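Local coordinates for protein titin (Homo sapiens, PDB 1WAA) that forms an immunoglobulin domain of the giant muscle protein, one of the mechanically stable modules that probably resist unfolding when the sarcomere is stretched, at residues Phe25-Ser30 / Thr82-Asn87; Gly14-Val19 / Asn87-Glu92. All coordinates share one frame; numbering follows the deposited sequence.

Contact 1. Residues Phe25-Ser30 / Thr82-Asn87. Unlike the reference sequence in segment 82-87: Thr82 (reference Ala). With ZN (zinc ion), chain Q.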
ATOM      1  N   PHE F  25       8.712   9.270  16.821  1.00 25.80           N
ATOM      2  CA  PHE F  25       7.652   8.662  17.639  1.00 25.09           C
ATOM      3  C   PHE F  25       7.002   7.508  16.887  1.00 24.38           C
ATOM      4  O   PHE F  25       6.997   7.469  15.627  1.00 23.16           O
ATOM      5  CB  PHE F  25       6.574   9.675  18.001  1.00 26.28           C
ATOM      6  CG  PHE F  25       7.044  10.775  18.933  1.00 26.72           C
ATOM      7  CD1 PHE F  25       6.799  10.689  20.302  1.00 30.13           C
ATOM      8  CD2 PHE F  25       7.701  11.893  18.435  1.00 25.62           C
ATOM      9  CE1 PHE F  25       7.217  11.692  21.157  1.00 25.04           C
ATOM     10  CE2 PHE F  25       8.117  12.902  19.286  1.00 23.03           C
ATOM     11  CZ  PHE F  25       7.882  12.795  20.645  1.00 25.27           C
ATOM     12  N   GLU F  26       6.427   6.582  17.653  1.00 25.48           N
ATOM     13  CA  GLU F  26       5.927   5.318  17.102  1.00 25.07           C
ATOM     14  C   GLU F  26       4.766   4.845  17.952  1.00 26.49           C
ATOM     15  O   GLU F  26       4.866   4.721  19.192  1.00 25.51           O
ATOM     16  CB  GLU F  26       7.059   4.284  17.046  1.00 26.38           C
ATOM     17  CG  GLU F  26       6.683   2.888  16.507  1.00 28.12           C
ATOM     18  CD  GLU F  26       7.475   1.782  17.141  1.00 27.45           C
ATOM     19  OE1 GLU F  26       7.215   0.628  16.791  1.00 35.76           O
ATOM     20  OE2 GLU F  26       8.318   2.048  18.017  1.00 31.46           O
ATOM     21  N   ILE F  27       3.663   4.565  17.267  1.00 25.07           N
ATOM     22  CA  ILE F  27       2.489   3.999  17.922  1.00 24.43           C
ATOM     23  C   ILE F  27       2.015   2.840  17.061  1.00 24.54           C
ATOM     24  O   ILE F  27       2.096   2.910  15.840  1.00 25.56           O
ATOM     25  CB  ILE F  27       1.396   5.060  18.162  1.00 23.25           C
ATOM     26  CG1 ILE F  27       0.221   4.457  18.957  1.00 23.98           C
ATOM     27  CG2 ILE F  27       0.976   5.733  16.842  1.00 25.79           C
ATOM     28  CD1 ILE F  27      -0.962   5.411  19.175  1.00 26.10           C
ATOM     29  N   GLU F  28       1.544   1.781  17.710  1.00 23.36           N
ATOM     30  CA  GLU F  28       1.048   0.615  17.008  1.00 23.56           C
ATOM     31  C   GLU F  28      -0.440   0.531  17.345  1.00 24.50           C
ATOM     32  O   GLU F  28      -0.817   0.525  18.545  1.00 25.54           O
ATOM     33  CB  GLU F  28       1.782  -0.626  17.499  1.00 24.13           C
ATOM     34  CG  GLU F  28       1.251  -1.948  16.916  1.00 31.35           C
ATOM     35  CD  GLU F  28       2.188  -2.539  15.872  1.00 46.43           C
ATOM     36  OE1 GLU F  28       2.709  -1.769  15.033  1.00 49.62           O
ATOM     37  OE2 GLU F  28       2.417  -3.776  15.896  1.00 53.72           O
ATOM     38  N   LEU F  29      -1.268   0.454  16.301  1.00 24.18           N
ATOM     39  CA  LEU F  29      -2.713   0.275  16.449  1.00 23.51           C
ATOM     40  C   LEU F  29      -3.138  -1.190  16.322  1.00 25.16           C
ATOM     41  O   LEU F  29      -2.361  -2.035  15.924  1.00 26.30           O
ATOM     42  CB  LEU F  29      -3.469   1.137  15.437  1.00 23.91           C
ATOM     43  CG  LEU F  29      -3.084   2.611  15.398  1.00 23.50           C
ATOM     44  CD1 LEU F  29      -3.982   3.356  14.407  1.00 18.24           C
ATOM     45  CD2 LEU F  29      -3.220   3.204  16.806  1.00 27.79           C
ATOM     46  N   SER F  30      -4.379  -1.485  16.691  1.00 24.40           N
ATOM     47  CA  SER F  30      -4.898  -2.836  16.582  1.00 24.59           C
ATOM     48  C   SER F  30      -5.217  -3.276  15.168  1.00 25.73           C
ATOM     49  O   SER F  30      -5.487  -4.454  14.954  1.00 26.63           O
ATOM     50  CB  SER F  30      -6.171  -2.980  17.408  1.00 26.30           C
ATOM     51  OG  SER F  30      -7.122  -1.998  17.054  1.00 24.96           O
ATOM     52  N   THR F  82      -8.890   5.537  18.908  1.00 35.94           N
ATOM     53  CA  THR F  82      -7.556   5.331  19.424  1.00 35.80           C
ATOM     54  C   THR F  82      -6.868   6.671  19.613  1.00 34.34           C
ATOM     55  O   THR F  82      -6.899   7.531  18.726  1.00 33.90           O
ATOM     56  CB  THR F  82      -6.760   4.513  18.414  1.00 36.13           C
ATOM     57  OG1 THR F  82      -7.648   3.653  17.700  0.50 39.89           O
ATOM     58  CG2 THR F  82      -5.709   3.665  19.068  0.50 36.27           C
ATOM     59  N   LYS F  83      -6.252   6.794  20.762  1.00 32.73           N
ATOM     60  CA  LYS F  83      -5.517   8.015  21.105  1.00 32.37           C
ATOM     61  C   LYS F  83      -4.434   7.694  22.141  1.00 30.65           C
ATOM     62  O   LYS F  83      -4.557   6.742  22.923  1.00 30.23           O
ATOM     63  CB  LYS F  83      -6.494   9.055  21.670  1.00 33.81           C
ATOM     64  CG  LYS F  83      -6.025   9.693  22.979  1.00 39.68           C
ATOM     65  CD  LYS F  83      -5.229  10.978  22.756  1.00 41.20           C
ATOM     66  NZ  LYS F  83      -4.469  12.406  20.894  1.00 50.42           N
ATOM     67  N   SER F  84      -3.332   8.422  21.945  1.00 28.08           N
ATOM     68  CA  SER F  84      -2.097   8.276  22.709  1.00 27.80           C
ATOM     69  C   SER F  84      -1.354   9.617  22.721  1.00 27.77           C
ATOM     70  O   SER F  84      -1.489  10.420  21.793  1.00 28.58           O
ATOM     71  CB  SER F  84      -1.213   7.227  22.042  1.00 26.94           C
ATOM     72  OG  SER F  84      -0.155   6.841  22.900  1.00 29.79           O
ATOM     73  N   ALA F  85      -0.561   9.837  23.762  1.00 27.36           N
ATOM     74  CA  ALA F  85       0.228  11.061  23.908  1.00 26.59           C
ATOM     75  C   ALA F  85       1.500  10.787  24.695  1.00 26.75           C
ATOM     76  O   ALA F  85       1.529   9.922  25.557  1.00 27.07           O
ATOM     77  CB  ALA F  85      -0.596  12.135  24.613  1.00 26.54           C
ATOM     78  N   ALA F  86       2.543  11.541  24.388  1.00 27.07           N
ATOM     79  CA  ALA F  86       3.823  11.431  25.058  1.00 27.02           C
ATOM     80  C   ALA F  86       4.544  12.767  24.968  1.00 28.27           C
ATOM     81  O   ALA F  86       4.245  13.594  24.085  1.00 28.30           O
ATOM     82  CB  ALA F  86       4.663  10.358  24.410  1.00 27.79           C
ATOM     83  N   ASN F  87       5.497  12.956  25.881  1.00 28.01           N
ATOM     84  CA  ASN F  87       6.294  14.162  25.989  1.00 28.03           C
ATOM     85  C   ASN F  87       7.434  14.162  24.992  1.00 27.54           C
ATOM     86  O   ASN F  87       8.135  13.160  24.836  1.00 25.59           O
ATOM     87  CB  ASN F  87       6.829  14.314  27.428  1.00 30.48           C
ATOM     88  CG  ASN F  87       7.528  15.675  27.687  1.00 37.50           C
ATOM     89  OD1 ASN F  87       8.712  15.713  28.053  1.00 43.87           O
ATOM     90  ND2 ASN F  87       6.786  16.784  27.549  1.00 38.76           N
TER
HETATM   91 ZN    ZN Q1090       8.541  -0.512  17.839  1.00 25.28          ZN
HETATM   92  O   HOH W   1       7.159  -1.492  19.144  1.00 22.36           O
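Ile27 drops its CD1 onto the CB of Ser84 across the interior of an immunoglobulin beta sandwich, strand 25-29 belonging to one sheet and strand 82-87 to the other. The two run nearly antiparallel, at 158°, and their axes come no closer than 9.2 Å, a face-to-face spacing bridged by side chains. Both torsions of Ile27 are extended, with CG1 anti to the backbone N (chi1 -175°), which sends the chain straight at the opposite strand. The pair is tight: Ile27 CD1 to Ser84 CB is 3.4 Å. Ser84 OG, buried here, is satisfied by the backbone N of Leu12. Two residues further on, the CD2 branch of Leu29 leans over to CG2 of Thr82, 3.4 Å away and equally close, while Thr82 OG1 turns to the carbonyl of Ala79. At the other end, Phe25 reaches strand 82-87 with its ring edge. Behind this layer, on the outer face of the sheet, Glu26 binds a zinc ion, OE1 at 2.0 Å and OE2 at a longer 2.6 Å, with a water and two atoms of another chain completing the site. Phe25 CE1 lies 4.3 Å from Ala86 CB and 4.1 Å from Asn87 O, both near the ring plane.

Contact 2. Residues Gly14-Val19 / Asn87-Glu92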
ATOM      1  N   GLY F  14       7.789   8.689  25.529  1.00 27.27           N
ATOM      2  CA  GLY F  14       8.417  10.014  25.535  1.00 28.07           C
ATOM      3  C   GLY F  14       9.742  10.024  24.785  1.00 28.74           C
ATOM      4  O   GLY F  14      10.390   9.000  24.699  1.00 30.61           O
ATOM      5  N   VAL F  15      10.136  11.180  24.247  1.00 27.92           N
ATOM      6  CA  VAL F  15      11.418  11.337  23.548  1.00 29.36           C
ATOM      7  C   VAL F  15      12.090  12.598  24.070  1.00 28.93           C
ATOM      8  O   VAL F  15      11.423  13.624  24.269  1.00 29.16           O
ATOM      9  CB  VAL F  15      11.225  11.482  22.011  1.00 31.31           C
ATOM     10  CG1 VAL F  15      12.564  11.582  21.281  1.00 33.12           C
ATOM     11  CG2 VAL F  15      10.369  10.319  21.442  1.00 32.66           C
ATOM     12  N   GLU F  16      13.384  12.528  24.353  1.00 28.97           N
ATOM     13  CA  GLU F  16      14.151  13.743  24.575  1.00 30.40           C
ATOM     14  C   GLU F  16      15.340  13.890  23.617  1.00 30.94           C
ATOM     15  O   GLU F  16      16.061  12.915  23.380  1.00 32.46           O
ATOM     16  CB  GLU F  16      14.556  13.880  26.031  1.00 32.91           C
ATOM     17  CG  GLU F  16      15.638  12.957  26.521  1.00 40.02           C
ATOM     18  CD  GLU F  16      16.080  13.306  27.928  1.00 44.71           C
ATOM     19  OE1 GLU F  16      17.292  13.552  28.131  1.00 45.66           O
ATOM     20  OE2 GLU F  16      15.207  13.332  28.831  1.00 50.26           O
ATOM     21  N   VAL F  17      15.526  15.088  23.049  1.00 28.19           N
ATOM     22  CA  VAL F  17      16.553  15.323  22.019  1.00 27.41           C
ATOM     23  C   VAL F  17      17.204  16.686  22.213  1.00 29.64           C
ATOM     24  O   VAL F  17      16.578  17.573  22.807  1.00 29.74           O
ATOM     25  CB  VAL F  17      15.987  15.227  20.560  1.00 27.12           C
ATOM     26  CG1 VAL F  17      15.653  13.791  20.203  1.00 29.30           C
ATOM     27  CG2 VAL F  17      14.789  16.107  20.361  1.00 24.76           C
ATOM     28  N   PHE F  18      18.454  16.853  21.756  1.00 27.81           N
ATOM     29  CA  PHE F  18      19.113  18.162  21.788  1.00 28.78           C
ATOM     30  C   PHE F  18      18.596  18.964  20.608  1.00 27.71           C
ATOM     31  O   PHE F  18      18.165  18.373  19.644  1.00 28.04           O
ATOM     32  CB  PHE F  18      20.638  18.020  21.730  1.00 28.46           C
ATOM     33  CG  PHE F  18      21.232  17.418  22.981  1.00 31.08           C
ATOM     34  CD1 PHE F  18      21.420  16.033  23.087  1.00 34.95           C
ATOM     35  CD2 PHE F  18      21.563  18.216  24.067  1.00 29.78           C
ATOM     36  CE1 PHE F  18      21.956  15.468  24.261  1.00 31.61           C
ATOM     37  CE2 PHE F  18      22.099  17.666  25.237  1.00 32.38           C
ATOM     38  CZ  PHE F  18      22.292  16.284  25.329  1.00 31.73           C
ATOM     39  N   VAL F  19      18.621  20.292  20.675  1.00 27.96           N
ATOM     40  CA  VAL F  19      18.098  21.073  19.563  1.00 27.29           C
ATOM     41  C   VAL F  19      18.902  20.745  18.301  1.00 27.37           C
ATOM     42  O   VAL F  19      20.122  20.540  18.356  1.00 25.86           O
ATOM     43  CB  VAL F  19      18.063  22.626  19.802  1.00 27.61           C
ATOM     44  CG1 VAL F  19      17.777  23.008  21.249  1.00 25.94           C
ATOM     45  CG2 VAL F  19      19.284  23.266  19.325  1.00 27.88           C
ATOM     46  N   ASN F  87       5.497  12.956  25.881  1.00 28.01           N
ATOM     47  CA  ASN F  87       6.294  14.162  25.989  1.00 28.03           C
ATOM     48  C   ASN F  87       7.434  14.162  24.992  1.00 27.54           C
ATOM     49  O   ASN F  87       8.135  13.160  24.836  1.00 25.59           O
ATOM     50  CB  ASN F  87       6.829  14.314  27.428  1.00 30.48           C
ATOM     51  CG  ASN F  87       7.528  15.675  27.687  1.00 37.50           C
ATOM     52  OD1 ASN F  87       8.712  15.713  28.053  1.00 43.87           O
ATOM     53  ND2 ASN F  87       6.786  16.784  27.549  1.00 38.76           N
ATOM     54  N   LEU F  88       7.564  15.293  24.296  1.00 27.17           N
ATOM     55  CA  LEU F  88       8.780  15.660  23.590  1.00 27.96           C
ATOM     56  C   LEU F  88       9.513  16.684  24.433  1.00 26.87           C
ATOM     57  O   LEU F  88       8.951  17.731  24.772  1.00 26.92           O
ATOM     58  CB  LEU F  88       8.416  16.323  22.270  1.00 28.87           C
ATOM     59  CG  LEU F  88       9.368  16.390  21.070  1.00 31.31           C
ATOM     60  CD1 LEU F  88       9.280  17.736  20.440  1.00 26.32           C
ATOM     61  CD2 LEU F  88      10.822  15.967  21.333  1.00 33.81           C
ATOM     62  N   LYS F  89      10.755  16.381  24.785  1.00 25.60           N
ATOM     63  CA  LYS F  89      11.594  17.306  25.515  1.00 26.24           C
ATOM     64  C   LYS F  89      12.781  17.672  24.625  1.00 25.74           C
ATOM     65  O   LYS F  89      13.538  16.788  24.214  1.00 28.35           O
ATOM     66  CB  LYS F  89      12.066  16.709  26.860  1.00 25.29           C
ATOM     67  CG  LYS F  89      13.162  17.576  27.537  1.00 26.80           C
ATOM     68  CD  LYS F  89      13.292  17.378  29.041  1.00 29.83           C
ATOM     69  CE  LYS F  89      13.765  15.992  29.409  1.00 34.83           C
ATOM     70  NZ  LYS F  89      14.582  15.999  30.671  1.00 35.97           N
ATOM     71  N   VAL F  90      12.924  18.961  24.304  1.00 25.34           N
ATOM     72  CA  VAL F  90      14.070  19.454  23.522  1.00 25.05           C
ATOM     73  C   VAL F  90      15.066  20.137  24.479  1.00 25.62           C
ATOM     74  O   VAL F  90      14.711  21.070  25.227  1.00 23.78           O
ATOM     75  CB  VAL F  90      13.633  20.365  22.323  1.00 25.16           C
ATOM     76  CG1 VAL F  90      14.846  20.865  21.530  1.00 25.14           C
ATOM     77  CG2 VAL F  90      12.644  19.641  21.395  1.00 23.94           C
ATOM     78  N   LYS F  91      16.303  19.650  24.499  1.00 26.39           N
ATOM     79  CA  LYS F  91      17.302  20.164  25.450  1.00 28.92           C
ATOM     80  C   LYS F  91      18.335  21.026  24.749  1.00 29.77           C
ATOM     81  O   LYS F  91      18.595  20.839  23.576  1.00 28.55           O
ATOM     82  CB  LYS F  91      18.046  19.031  26.161  1.00 28.18           C
ATOM     83  CG  LYS F  91      17.163  17.936  26.697  1.00 30.69           C
ATOM     84  CD  LYS F  91      17.969  16.844  27.397  1.00 32.65           C
ATOM     85  CE  LYS F  91      18.341  15.736  26.412  1.00 38.57           C
ATOM     86  NZ  LYS F  91      19.422  14.844  26.953  1.00 42.63           N
ATOM     87  N   GLU F  92      18.927  21.955  25.498  1.00 31.89           N
ATOM     88  CA  GLU F  92      20.061  22.747  25.026  1.00 33.27           C
ATOM     89  C   GLU F  92      21.360  22.144  25.565  1.00 34.79           C
ATOM     90  O   GLU F  92      21.489  21.885  26.768  1.00 34.53           O
ATOM     91  CB  GLU F  92      19.916  24.188  25.484  1.00 32.78           C
ATOM     92  CG  GLU F  92      20.225  25.165  24.410  1.00 35.29           C
ATOM     93  CD  GLU F  92      19.822  26.568  24.779  1.00 39.07           C
ATOM     94  OE1 GLU F  92      20.432  27.152  25.711  1.00 40.62           O
ATOM     95  OE2 GLU F  92      18.899  27.097  24.122  1.00 41.89           O
TER
HETATM   96  O   HOH W   2      10.504  13.389  27.171  1.00 24.36           O
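Glu16 reaches two lysines of the neighbouring strand, OE1 to Lys91 NZ at 2.8 Å and OE2 to Lys89 NZ at 3.3 Å, a salt-bridge network on one face of the sheet. Lys91 meets OE1 on its anti side, 24° out of the carboxylate plane, and with one lysine at each oxygen the carboxylate's rotation is probably restrained. The first torsion of Glu16 (chi1 73°) sets CG between backbone N and carbonyl carbon, and the extended chain beyond lies alongside Lys89, pointing the same way. Beneath the charges, strands 15-18 and 87-91 pair in parallel. Val15 N bonds to Asn87 O, Lys89 N to Val15 O, Val17 N to Lys89 O, Lys91 N to Val17 O at 2.7 Å, and Val19 N to Lys91 O, the last more bent, with 138° at the hydrogen. This is the parallel A'–G pairing of I-set immunoglobulin domains, whose bonds, pulled in shear, are regarded as the mechanical clamp of this titin module. Lys91 also lays CE over one face of the Phe18 ring in a CH-pi contact, 4.2 Å from the centroid and toward the rim, so Phe18 and Glu16 both hold the same lysine. The opposite face carries Val15, Val17, Leu88 and Val90, and there Val17 CG2 lies 4.1 Å from Leu88 CD2. Just past the end of strand 15-18, Val19 CG1 meets Val90 CG1 at 3.6 Å, the two side chains crossing at about a right angle. Cys67 lies against Val17 and Val90, and Val15 and Leu88 both pack on Ala23 and Phe25 of strand 23-29 in the facing sheet. Strand 15-18 forms one margin of its own sheet within the chain, while strand 82-91 lies between it and strand 73-79.

In the fold
From the N terminus the chain passes through strand 8-10, then strand 15-18, and turns into strand 23-29, back in the sheet of strand 8-10; only at its end does it return along strand 82-91, which serves both contacts. Contact 1 closes the loop between residues 30 and 82; contact 2 closes the longer one between 19 and 87, so the first nests inside the second. Their centres are about 17 Å apart, yet they meet at Asn87, which they share, and in the core, where Phe25 CE1 lies 3.5 Å from Val15 CG2. Contact 1 joins the two sheets face to face, whereas contact 2 ties the early strand to the last within one sheet.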